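PDB 1O3U: HEPN domain-containing protein from Thermotoga maritima, which is of unknown function but belongs to the HEPN family, whose all-helical members are often linked to nucleotide binding or RNA processing. Local coordinates for residues K45-V50 with E122-F127; G68-S71 with E75-E78; A84-K89 with V118-K123. All coordinates share one frame; numbering follows the deposited sequence.

The three contacts bring together four of the five helices of the HEPN domain. Interactions 1 and 3 both use helix 104-132, share Glu122 and Lys123, and have centres about 11 Å apart; they meet where Ile124 touches Leu87. Interaction 2 is nested in the chain between the two segments of interaction 1 and closes before interaction 3 opens. Its centre is about 12 Å from that of interaction 1, which it joins through Phe127 on Ile76 and Val50 on Leu70, and about 15 Å from that of interaction 3, which it does not touch. Helices 63-70 and 78-88 thus pack against the long helices 32-54 and 104-132, largely through apolar side chains.

Interaction 1: K45-V50 with E122-F127; sequences KAVKAV and EKIIRF
Within the HEPN helical bundle, Ala46 and Val47 of helix 32-54 meet Ile124 and Ile125 of helix 104-132, where the two long helices run side by side in the same direction. Their short segments lie 8.9 Å apart at closest approach and only 14° from parallel. Alanine suits such a line of contact, because its single methyl lets the backbones draw close: the CA atoms of Ala46 and Ile125 are 5.3 Å apart. Ala46 CB points at the partner helix and rests 3.7 Å from Ile125 CG1, with the more distant Ile124 CG2 at 4.5 Å. Ile125 has CG1 anti to its carbonyl carbon (chi1 -69°), which sets that methylene against the alanine. Val47 reaches over with one branch, CG2, to Ile124 CG2 at 4.0 Å, the two side chains passing at a slant. Val47 and Ile124, both beta-branched, each offer a methyl close to the backbone, and all four touching residues are buried. Val47 also packs on Phe66 and Leu67 of helix 63-70, and Ile124 on Leu87 of helix 78-88, so the short helices roof the seam. Lys45 turns elsewhere, to a salt bridge with Asp19 and a hydrogen bond with Gln41 of the second subunit. One turn apart on helix 104-132, Glu122, whose OE2 also makes a salt bridge with Lys24 of helix 11-28, lays its carboxylate over a face of the Arg126 guanidinium, with CD 3.9 Å above the plane; this ion pair is long and weak, as Glu122 OE2 stands 3.5 Å from Arg126 NH2 with no N-H aimed at it.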
# COMPACT_ATOMS: atom_id res chain seq x y z
N LYS A 45 2.00 -4.17 6.61
CA LYS A 45 2.96 -3.16 7.00
C LYS A 45 3.17 -3.18 8.53
O LYS A 45 4.29 -3.00 8.99
CB LYS A 45 2.54 -1.79 6.48
CG LYS A 45 2.66 -1.64 4.95
CD LYS A 45 2.44 -0.23 4.49
CE LYS A 45 2.54 -0.06 2.96
NZ LYS A 45 1.25 -0.05 2.23
N ALA A 46 2.10 -3.41 9.30
CA ALA A 46 2.17 -3.39 10.77
C ALA A 46 3.12 -4.52 11.22
O ALA A 46 4.02 -4.32 12.03
CB ALA A 46 0.80 -3.60 11.37
N VAL A 47 2.96 -5.69 10.65
CA VAL A 47 3.82 -6.82 11.06
C VAL A 47 5.28 -6.61 10.65
O VAL A 47 6.22 -6.91 11.41
CB VAL A 47 3.28 -8.16 10.55
CG1 VAL A 47 4.18 -9.31 11.01
CG2 VAL A 47 1.85 -8.40 11.00
N LYS A 48 5.49 -6.06 9.46
CA LYS A 48 6.84 -5.71 9.01
C LYS A 48 7.55 -4.71 9.95
O LYS A 48 8.79 -4.76 10.10
CB LYS A 48 6.82 -5.13 7.61
CG LYS A 48 6.51 -6.12 6.56
CD LYS A 48 6.58 -5.45 5.18
CE LYS A 48 6.02 -6.36 4.10
N ALA A 49 6.78 -3.81 10.56
CA ALA A 49 7.34 -2.87 11.53
C ALA A 49 7.99 -3.62 12.71
O ALA A 49 9.02 -3.20 13.21
CB ALA A 49 6.27 -1.91 12.04
N VAL A 50 7.42 -4.78 13.09
CA VAL A 50 8.01 -5.60 14.16
C VAL A 50 9.34 -6.23 13.73
O VAL A 50 10.33 -6.23 14.49
CB VAL A 50 7.06 -6.71 14.65
CG1 VAL A 50 7.69 -7.45 15.83
CG2 VAL A 50 5.68 -6.13 15.06
N GLU A 122 -6.98 -3.23 12.01
CA GLU A 122 -6.81 -2.43 13.19
C GLU A 122 -6.35 -3.22 14.44
O GLU A 122 -5.46 -2.76 15.16
CB GLU A 122 -8.10 -1.67 13.48
CG GLU A 122 -7.96 -0.65 14.60
CD GLU A 122 -9.02 0.44 14.46
OE1 GLU A 122 -10.18 0.11 14.13
OE2 GLU A 122 -8.70 1.63 14.63
N LYS A 123 -6.95 -4.38 14.67
CA LYS A 123 -6.55 -5.27 15.72
C LYS A 123 -5.09 -5.68 15.60
O LYS A 123 -4.34 -5.65 16.57
CB LYS A 123 -7.49 -6.47 15.70
CG LYS A 123 -7.69 -7.15 16.93
CD LYS A 123 -9.06 -7.89 16.84
CE LYS A 123 -9.40 -8.57 18.07
NZ LYS A 123 -10.27 -9.74 17.80
N ILE A 124 -4.68 -6.06 14.39
CA ILE A 124 -3.31 -6.44 14.15
C ILE A 124 -2.36 -5.26 14.37
O ILE A 124 -1.28 -5.43 15.02
CB ILE A 124 -3.18 -7.07 12.74
CG1 ILE A 124 -3.84 -8.45 12.73
CG2 ILE A 124 -1.70 -7.19 12.33
CD1 ILE A 124 -4.01 -9.09 11.32
N ILE A 125 -2.72 -4.09 13.84
CA ILE A 125 -1.94 -2.88 14.09
C ILE A 125 -1.74 -2.62 15.60
O ILE A 125 -0.62 -2.37 16.03
CB ILE A 125 -2.56 -1.68 13.41
CG1 ILE A 125 -2.42 -1.80 11.90
CG2 ILE A 125 -1.97 -0.37 13.99
CD1 ILE A 125 -3.31 -0.76 11.13
N ARG A 126 -2.80 -2.71 16.39
CA ARG A 126 -2.75 -2.42 17.82
C ARG A 126 -1.94 -3.51 18.57
O ARG A 126 -1.18 -3.20 19.47
CB ARG A 126 -4.17 -2.31 18.37
CG ARG A 126 -4.90 -1.05 17.85
CD ARG A 126 -6.32 -0.93 18.34
NE ARG A 126 -6.86 0.40 18.10
CZ ARG A 126 -8.12 0.74 18.30
NH1 ARG A 126 -8.99 -0.13 18.76
NH2 ARG A 126 -8.50 1.97 18.06
N PHE A 127 -2.05 -4.75 18.13
CA PHE A 127 -1.20 -5.83 18.67
C PHE A 127 0.30 -5.57 18.43
O PHE A 127 1.17 -5.69 19.36
CB PHE A 127 -1.56 -7.16 18.05
CG PHE A 127 -0.70 -8.29 18.54
CD1 PHE A 127 -0.93 -8.87 19.74
CD2 PHE A 127 0.35 -8.75 17.75
CE1 PHE A 127 -0.12 -9.95 20.17
CE2 PHE A 127 1.14 -9.80 18.17
CZ PHE A 127 0.90 -10.39 19.38

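Interaction 2: G68-S71 with E75-E78; sequences GELS and EIPE
Ile76 is the main element here: it reaches back from the loop to lie against Ser71 and Leu70, at the end of helix 63-70. Its backbone is extended, and its side chain heads back toward the end of the preceding helix, though the CA atoms of Ser71 and Glu75 come no nearer than 5.7 Å. The CG1 branch does the touching. It stands anti to the carbonyl carbon, and a further bend about the next bond (chi2 -54°) swings Ile76 CD1 to 4.1 Å from Leu70 CD2, the two side chains crossing at about a right angle. Nearer the backbone of the loop, Ile76 CG1 is 3.5 Å from Ser71 OG. The hydroxyl bonds Leu67 O, one turn back, so its polar atom has a partner although hydrocarbon lies beside it. Leucine serves the deeper side, where Leu70 is buried and also packs on Val47, Val50 and Phe51 of helix 32-54. Phe127 of helix 104-132 touches Ile76 as well, so the isoleucine is held between the short helix and a long one. Pro77 follows as the N-cap of helix 78-88, a place that needs no backbone N-H. Together these features make a helix-loop-helix connection, in which a short linker folds an apolar residue back onto the end of the first helix just before the second begins.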
# COMPACT_ATOMS: atom_id res chain seq x y z
N GLY A 68 3.33 -16.06 10.92
CA GLY A 68 3.89 -17.37 11.13
C GLY A 68 5.35 -17.28 11.51
O GLY A 68 5.77 -17.94 12.44
N GLU A 69 6.13 -16.47 10.80
CA GLU A 69 7.56 -16.29 11.11
C GLU A 69 7.71 -15.68 12.50
O GLU A 69 8.57 -16.07 13.30
CB GLU A 69 8.27 -15.37 10.07
CG GLU A 69 8.69 -16.00 8.75
CD GLU A 69 9.31 -14.97 7.79
OE1 GLU A 69 10.40 -14.38 8.10
OE2 GLU A 69 8.71 -14.74 6.71
N LEU A 70 6.86 -14.70 12.79
CA LEU A 70 6.90 -14.00 14.07
C LEU A 70 6.65 -14.95 15.27
O LEU A 70 7.19 -14.73 16.36
CB LEU A 70 5.91 -12.85 14.04
CG LEU A 70 6.21 -11.67 14.95
CD1 LEU A 70 7.64 -11.15 14.73
CD2 LEU A 70 5.16 -10.53 14.76
N SER A 71 5.88 -16.02 15.04
CA SER A 71 5.54 -17.04 16.07
C SER A 71 6.73 -17.79 16.69
O SER A 71 6.61 -18.37 17.79
CB SER A 71 4.58 -18.08 15.48
OG SER A 71 3.33 -17.48 15.19
N GLU A 75 4.65 -14.97 21.11
CA GLU A 75 3.38 -15.64 21.10
C GLU A 75 2.35 -14.80 20.34
O GLU A 75 2.10 -13.63 20.67
CB GLU A 75 2.91 -15.90 22.53
CG GLU A 75 1.49 -16.43 22.67
CD GLU A 75 1.28 -17.78 22.03
OE1 GLU A 75 2.27 -18.39 21.59
OE2 GLU A 75 0.12 -18.23 21.94
N ILE A 76 1.77 -15.39 19.31
CA ILE A 76 0.73 -14.74 18.50
C ILE A 76 -0.61 -15.41 18.80
O ILE A 76 -0.79 -16.61 18.52
CB ILE A 76 0.99 -14.90 17.00
CG1 ILE A 76 2.39 -14.38 16.60
CG2 ILE A 76 -0.16 -14.25 16.21
CD1 ILE A 76 2.71 -12.96 17.01
N PRO A 77 -1.55 -14.63 19.31
CA PRO A 77 -2.86 -15.19 19.63
C PRO A 77 -3.50 -15.83 18.39
O PRO A 77 -3.34 -15.35 17.25
CB PRO A 77 -3.66 -13.99 20.12
CG PRO A 77 -2.65 -12.95 20.46
CD PRO A 77 -1.48 -13.18 19.59
N GLU A 78 -4.18 -16.94 18.63
CA GLU A 78 -4.82 -17.70 17.59
C GLU A 78 -5.79 -16.86 16.81
O GLU A 78 -5.86 -16.98 15.59
CB GLU A 78 -5.57 -18.91 18.21
CG GLU A 78 -6.22 -19.81 17.19
CD GLU A 78 -7.23 -20.75 17.82
OE1 GLU A 78 -6.87 -21.93 18.03
OE2 GLU A 78 -8.38 -20.29 18.11

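Interaction 3: A84-K89 with V118-K123; sequences ALELDK and VNYAEK
Tyr120 turns the edge of its ring to Glu86, while its CB lies against Leu87. The edge is met by the aliphatic part of the glutamate: Glu86 CB lies near the ring plane, 3.9 Å from Tyr120 CE2, and Glu86 CG is 4.0 Å from that same carbon. A bend in the middle of the glutamate chain (chi2 -80°) then carries the carboxylate off, with its plane turned 79° from that of the ring. Glutamate suits this half-exposed border, since its methylenes can pack while its acid end reaches a charge: Glu86 OE1 makes a salt bridge with Arg116 NH1, the same nitrogen that hydrogen-bonds Tyr120 OH. One guanidinium therefore links both polar ends and probably helps to fix the angle between them. Deeper in, Leu87 crosses Tyr120 at a slant and uses one methyl, with Leu87 CD1 4.0 Å from Tyr120 CB and 4.2 Å from Ala121 N. The small Ala121 lets this branched side chain come close to the backbone. The ring of His83, one turn earlier on the helix of Glu86 and Leu87, stacks with that of Tyr120. Helices 78-88 and 104-132 cross steeply, their short segments 9.8 Å apart with 129° between their directions. Helix 32-54 completes the interface, its Ser39 touching both Leu87 and Ala121 and its Ala43 touching Leu87, while helix 11-28 meets Ala121 through Leu20 and helix 63-70 packs on Ala84.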
# COMPACT_ATOMS: atom_id res chain seq x y z
N ALA A 84 -5.80 -12.92 10.18
CA ALA A 84 -4.81 -12.78 9.13
C ALA A 84 -5.21 -13.63 7.95
O ALA A 84 -5.07 -13.22 6.82
CB ALA A 84 -3.46 -13.19 9.61
N LEU A 85 -5.73 -14.80 8.22
CA LEU A 85 -6.09 -15.71 7.14
C LEU A 85 -7.28 -15.16 6.38
O LEU A 85 -7.31 -15.28 5.17
CB LEU A 85 -6.35 -17.10 7.67
CG LEU A 85 -5.01 -17.71 8.10
CD1 LEU A 85 -5.22 -18.79 9.16
CD2 LEU A 85 -4.27 -18.25 6.88
N GLU A 86 -8.21 -14.51 7.08
CA GLU A 86 -9.33 -13.86 6.42
C GLU A 86 -8.87 -12.69 5.56
O GLU A 86 -9.39 -12.46 4.46
CB GLU A 86 -10.35 -13.36 7.44
CG GLU A 86 -11.01 -14.46 8.22
CD GLU A 86 -12.12 -15.12 7.46
OE1 GLU A 86 -13.06 -14.42 7.03
OE2 GLU A 86 -12.06 -16.36 7.29
N LEU A 87 -7.88 -11.95 6.04
CA LEU A 87 -7.35 -10.81 5.32
C LEU A 87 -6.58 -11.23 4.09
O LEU A 87 -6.50 -10.49 3.11
CB LEU A 87 -6.41 -10.03 6.22
CG LEU A 87 -7.06 -9.07 7.17
CD1 LEU A 87 -6.06 -8.76 8.31
CD2 LEU A 87 -7.47 -7.81 6.37
N ASP A 88 -6.01 -12.42 4.15
CA ASP A 88 -5.21 -12.94 3.06
C ASP A 88 -6.04 -13.28 1.82
O ASP A 88 -5.49 -13.34 0.71
CB ASP A 88 -4.46 -14.18 3.50
CG ASP A 88 -3.39 -14.60 2.52
OD1 ASP A 88 -2.67 -13.71 2.03
OD2 ASP A 88 -3.21 -15.77 2.17
N LYS A 89 -7.34 -13.51 1.99
CA LYS A 89 -8.22 -13.90 0.88
C LYS A 89 -8.48 -12.77 -0.14
O LYS A 89 -8.38 -11.59 0.18
CB LYS A 89 -9.56 -14.40 1.43
CG LYS A 89 -9.47 -15.71 2.21
CD LYS A 89 -10.60 -15.82 3.22
CE LYS A 89 -10.48 -17.07 4.10
NZ LYS A 89 -11.42 -18.14 3.66
N VAL A 118 -11.56 -4.44 8.12
CA VAL A 118 -10.95 -3.21 8.60
C VAL A 118 -10.65 -3.38 10.11
O VAL A 118 -9.55 -3.02 10.60
CB VAL A 118 -11.86 -2.00 8.31
CG1 VAL A 118 -11.47 -0.80 9.15
CG2 VAL A 118 -11.89 -1.64 6.78
N ASN A 119 -11.63 -3.91 10.85
CA ASN A 119 -11.41 -4.15 12.26
C ASN A 119 -10.24 -5.10 12.51
O ASN A 119 -9.47 -4.91 13.43
CB ASN A 119 -12.65 -4.67 12.95
CG ASN A 119 -13.76 -3.65 13.01
OD1 ASN A 119 -13.53 -2.44 12.80
ND2 ASN A 119 -15.00 -4.13 13.28
N TYR A 120 -10.15 -6.15 11.70
CA TYR A 120 -9.07 -7.12 11.83
C TYR A 120 -7.73 -6.44 11.63
O TYR A 120 -6.81 -6.72 12.37
CB TYR A 120 -9.18 -8.26 10.84
CG TYR A 120 -10.34 -9.20 11.03
CD1 TYR A 120 -11.12 -9.15 12.17
CD2 TYR A 120 -10.61 -10.20 10.09
CE1 TYR A 120 -12.18 -10.01 12.35
CE2 TYR A 120 -11.63 -11.07 10.27
CZ TYR A 120 -12.43 -10.98 11.39
OH TYR A 120 -13.47 -11.85 11.57
N ALA A 121 -7.63 -5.57 10.63
CA ALA A 121 -6.37 -4.90 10.36
C ALA A 121 -6.00 -3.97 11.54
O ALA A 121 -4.87 -3.95 12.01
CB ALA A 121 -6.46 -4.10 9.09
N GLU A 122 -6.98 -3.23 12.01
CA GLU A 122 -6.81 -2.43 13.19
C GLU A 122 -6.35 -3.22 14.44
O GLU A 122 -5.46 -2.76 15.16
CB GLU A 122 -8.10 -1.67 13.48
CG GLU A 122 -7.96 -0.65 14.60
CD GLU A 122 -9.02 0.44 14.46
OE1 GLU A 122 -10.18 0.11 14.13
OE2 GLU A 122 -8.70 1.63 14.63
N LYS A 123 -6.95 -4.38 14.67
CA LYS A 123 -6.55 -5.27 15.72
C LYS A 123 -5.09 -5.68 15.60
O LYS A 123 -4.34 -5.65 16.57
CB LYS A 123 -7.49 -6.47 15.70
CG LYS A 123 -7.69 -7.15 16.93
CD LYS A 123 -9.06 -7.89 16.84
CE LYS A 123 -9.40 -8.57 18.07
NZ LYS A 123 -10.27 -9.74 17.80